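Local coordinates for protein mannuronan C5-epimerase (Pseudomonas syringae pv. tomato, PDB 4NK6) that converts beta-D-mannuronate residues of the polymer to alpha-L-guluronate during alginate synthesis and helps channel the new chain safely through the periplasm, at residues 75-80 against 180-185. Residues are numbered along the deposited sequence; the frame is centred on the assembly and turned at random.
Sequences AEWVVR and DEFRPF
F182 points its CB at helix 75-81, and with CG anti to the backbone N (chi1 165°) the ring is carried on past it, beside R80 and W77. R80 runs extended from CG to NE, and its guanidinium forms a displaced stack over the CB–CG end of F182, the centres of guanidinium and ring 4.6 Å apart and the planes inclined by 30°. NH2 of R80 approaches CB of F182 to 3.4 Å, while NE of R80 lies 3.9 Å from CG of F182. W77 meets the same ring differently. The outer edge of its six-membered ring is directed at the phenyl face in an offset edge-to-face pair with perpendicular planes, and CH2 of W77 touches CE1 of F182 at 3.7 Å.

The guanidinium is steadied from within its own helix. E76, one turn earlier, forms a salt bridge with R80, offering OE1 to both terminal nitrogens, at 2.9 Å from NH1 and a longer 3.2 Å from NH2. The NH1 bond is the straighter and comes from the anti side, 22° out of the carboxylate plane; NH2 meets the anti lone pair of OE1. This end-on grip on a single oxygen lies close to the guanidinium plane, so the bonds occupy the group's edge while CB and CG of F182 lie over one face, toward its rim. NH1 of R80 also sits 3.3 Å above the plane of the W77 ring, near its rim.

On the side of F182, Y206 adds a further ring contact, and F149 joins the cluster by meeting W77 and stacking with F185. The contact thus ties the helix to the loop leading into strand 186-188 of the right-handed beta-helix. No hydrogen bond crosses between the two segments; across them the contact consists of an offset guanidinium stack, an edge-to-face ring pair and apolar touching, with the E76 carboxylate probably tempering the arginine's charge beside the buried rings.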
# COMPACT_ATOMS: atom_id res chain seq x y z
N ALA A 75 -16.16 -17.43 15.99
CA ALA A 75 -17.61 -17.44 15.80
C ALA A 75 -18.07 -16.75 14.51
O ALA A 75 -18.91 -17.27 13.80
CB ALA A 75 -18.32 -16.85 17.03
N GLU A 76 -17.51 -15.58 14.22
CA GLU A 76 -17.91 -14.86 13.01
C GLU A 76 -17.62 -15.70 11.75
O GLU A 76 -18.35 -15.61 10.76
CB GLU A 76 -17.26 -13.47 12.93
CG GLU A 76 -15.75 -13.48 12.74
CD GLU A 76 -15.15 -12.08 12.56
OE1 GLU A 76 -15.45 -11.43 11.54
OE2 GLU A 76 -14.39 -11.63 13.44
N TRP A 77 -16.58 -16.53 11.81
CA TRP A 77 -16.23 -17.38 10.67
C TRP A 77 -17.12 -18.62 10.59
O TRP A 77 -17.47 -19.09 9.50
CB TRP A 77 -14.74 -17.75 10.72
CG TRP A 77 -13.91 -16.52 10.84
CD1 TRP A 77 -13.32 -16.03 11.98
CD2 TRP A 77 -13.66 -15.56 9.81
NE1 TRP A 77 -12.69 -14.83 11.70
CE2 TRP A 77 -12.89 -14.52 10.38
CE3 TRP A 77 -13.99 -15.49 8.45
CZ2 TRP A 77 -12.44 -13.43 9.63
CZ3 TRP A 77 -13.55 -14.40 7.71
CH2 TRP A 77 -12.78 -13.38 8.30
N VAL A 78 -17.51 -19.14 11.76
CA VAL A 78 -18.50 -20.20 11.83
C VAL A 78 -19.81 -19.76 11.16
O VAL A 78 -20.42 -20.51 10.41
CB VAL A 78 -18.77 -20.62 13.28
CG1 VAL A 78 -19.98 -21.55 13.38
CG2 VAL A 78 -17.53 -21.30 13.86
N VAL A 79 -20.21 -18.52 11.41
CA VAL A 79 -21.44 -17.98 10.86
C VAL A 79 -21.38 -17.87 9.33
O VAL A 79 -22.30 -18.28 8.63
CB VAL A 79 -21.78 -16.61 11.48
CG1 VAL A 79 -22.93 -15.92 10.73
CG2 VAL A 79 -22.13 -16.79 12.96
N ARG A 80 -20.27 -17.35 8.82
CA ARG A 80 -20.09 -17.23 7.38
C ARG A 80 -20.10 -18.58 6.65
O ARG A 80 -20.76 -18.72 5.63
CB ARG A 80 -18.81 -16.43 7.05
CG ARG A 80 -18.88 -15.01 7.56
CD ARG A 80 -17.74 -14.11 7.07
NE ARG A 80 -17.93 -12.77 7.62
CZ ARG A 80 -17.25 -12.28 8.65
NH1 ARG A 80 -16.27 -12.99 9.21
NH2 ARG A 80 -17.54 -11.07 9.11
N ASP A 180 -17.03 -1.44 8.83
CA ASP A 180 -16.90 -2.70 9.56
C ASP A 180 -17.49 -3.92 8.86
O ASP A 180 -17.47 -5.02 9.40
CB ASP A 180 -17.48 -2.58 10.97
CG ASP A 180 -16.73 -1.56 11.82
OD1 ASP A 180 -15.49 -1.44 11.68
OD2 ASP A 180 -17.37 -0.87 12.63
N GLU A 181 -18.04 -3.74 7.66
CA GLU A 181 -18.60 -4.87 6.93
C GLU A 181 -17.45 -5.66 6.30
O GLU A 181 -16.65 -5.10 5.56
CB GLU A 181 -19.55 -4.37 5.84
CG GLU A 181 -20.07 -5.46 4.92
CD GLU A 181 -20.96 -4.93 3.82
OE1 GLU A 181 -20.69 -3.83 3.29
OE2 GLU A 181 -21.95 -5.61 3.48
N PHE A 182 -17.38 -6.95 6.60
CA PHE A 182 -16.32 -7.79 6.04
C PHE A 182 -16.31 -7.73 4.51
O PHE A 182 -17.36 -7.84 3.87
CB PHE A 182 -16.48 -9.26 6.49
CG PHE A 182 -15.66 -10.23 5.67
CD1 PHE A 182 -14.34 -10.51 6.01
CD2 PHE A 182 -16.18 -10.82 4.52
CE1 PHE A 182 -13.57 -11.38 5.24
CE2 PHE A 182 -15.41 -11.68 3.74
CZ PHE A 182 -14.10 -11.96 4.11
N ARG A 183 -15.12 -7.56 3.93
CA ARG A 183 -14.93 -7.76 2.50
C ARG A 183 -13.66 -8.57 2.32
O ARG A 183 -12.69 -8.39 3.06
CB ARG A 183 -14.85 -6.43 1.73
CG ARG A 183 -16.09 -5.55 1.90
CD ARG A 183 -16.13 -4.39 0.90
NE ARG A 183 -14.93 -3.56 0.96
CZ ARG A 183 -14.59 -2.66 0.04
NH1 ARG A 183 -15.37 -2.45 -1.02
NH2 ARG A 183 -13.48 -1.96 0.18
N PRO A 184 -13.67 -9.51 1.36
CA PRO A 184 -12.48 -10.30 1.03
C PRO A 184 -11.24 -9.44 0.86
O PRO A 184 -11.35 -8.25 0.57
CB PRO A 184 -12.86 -10.94 -0.30
CG PRO A 184 -14.35 -11.21 -0.12
CD PRO A 184 -14.85 -9.97 0.62
N PHE A 185 -10.07 -10.05 1.03
CA PHE A 185 -8.83 -9.30 1.00
C PHE A 185 -7.69 -10.25 0.69
O PHE A 185 -7.86 -11.47 0.68
CB PHE A 185 -8.60 -8.59 2.34
CG PHE A 185 -8.56 -9.54 3.52
CD1 PHE A 185 -7.40 -10.20 3.87
CD2 PHE A 185 -9.70 -9.76 4.28
CE1 PHE A 185 -7.37 -11.08 4.94
CE2 PHE A 185 -9.69 -10.63 5.36
CZ PHE A 185 -8.53 -11.29 5.70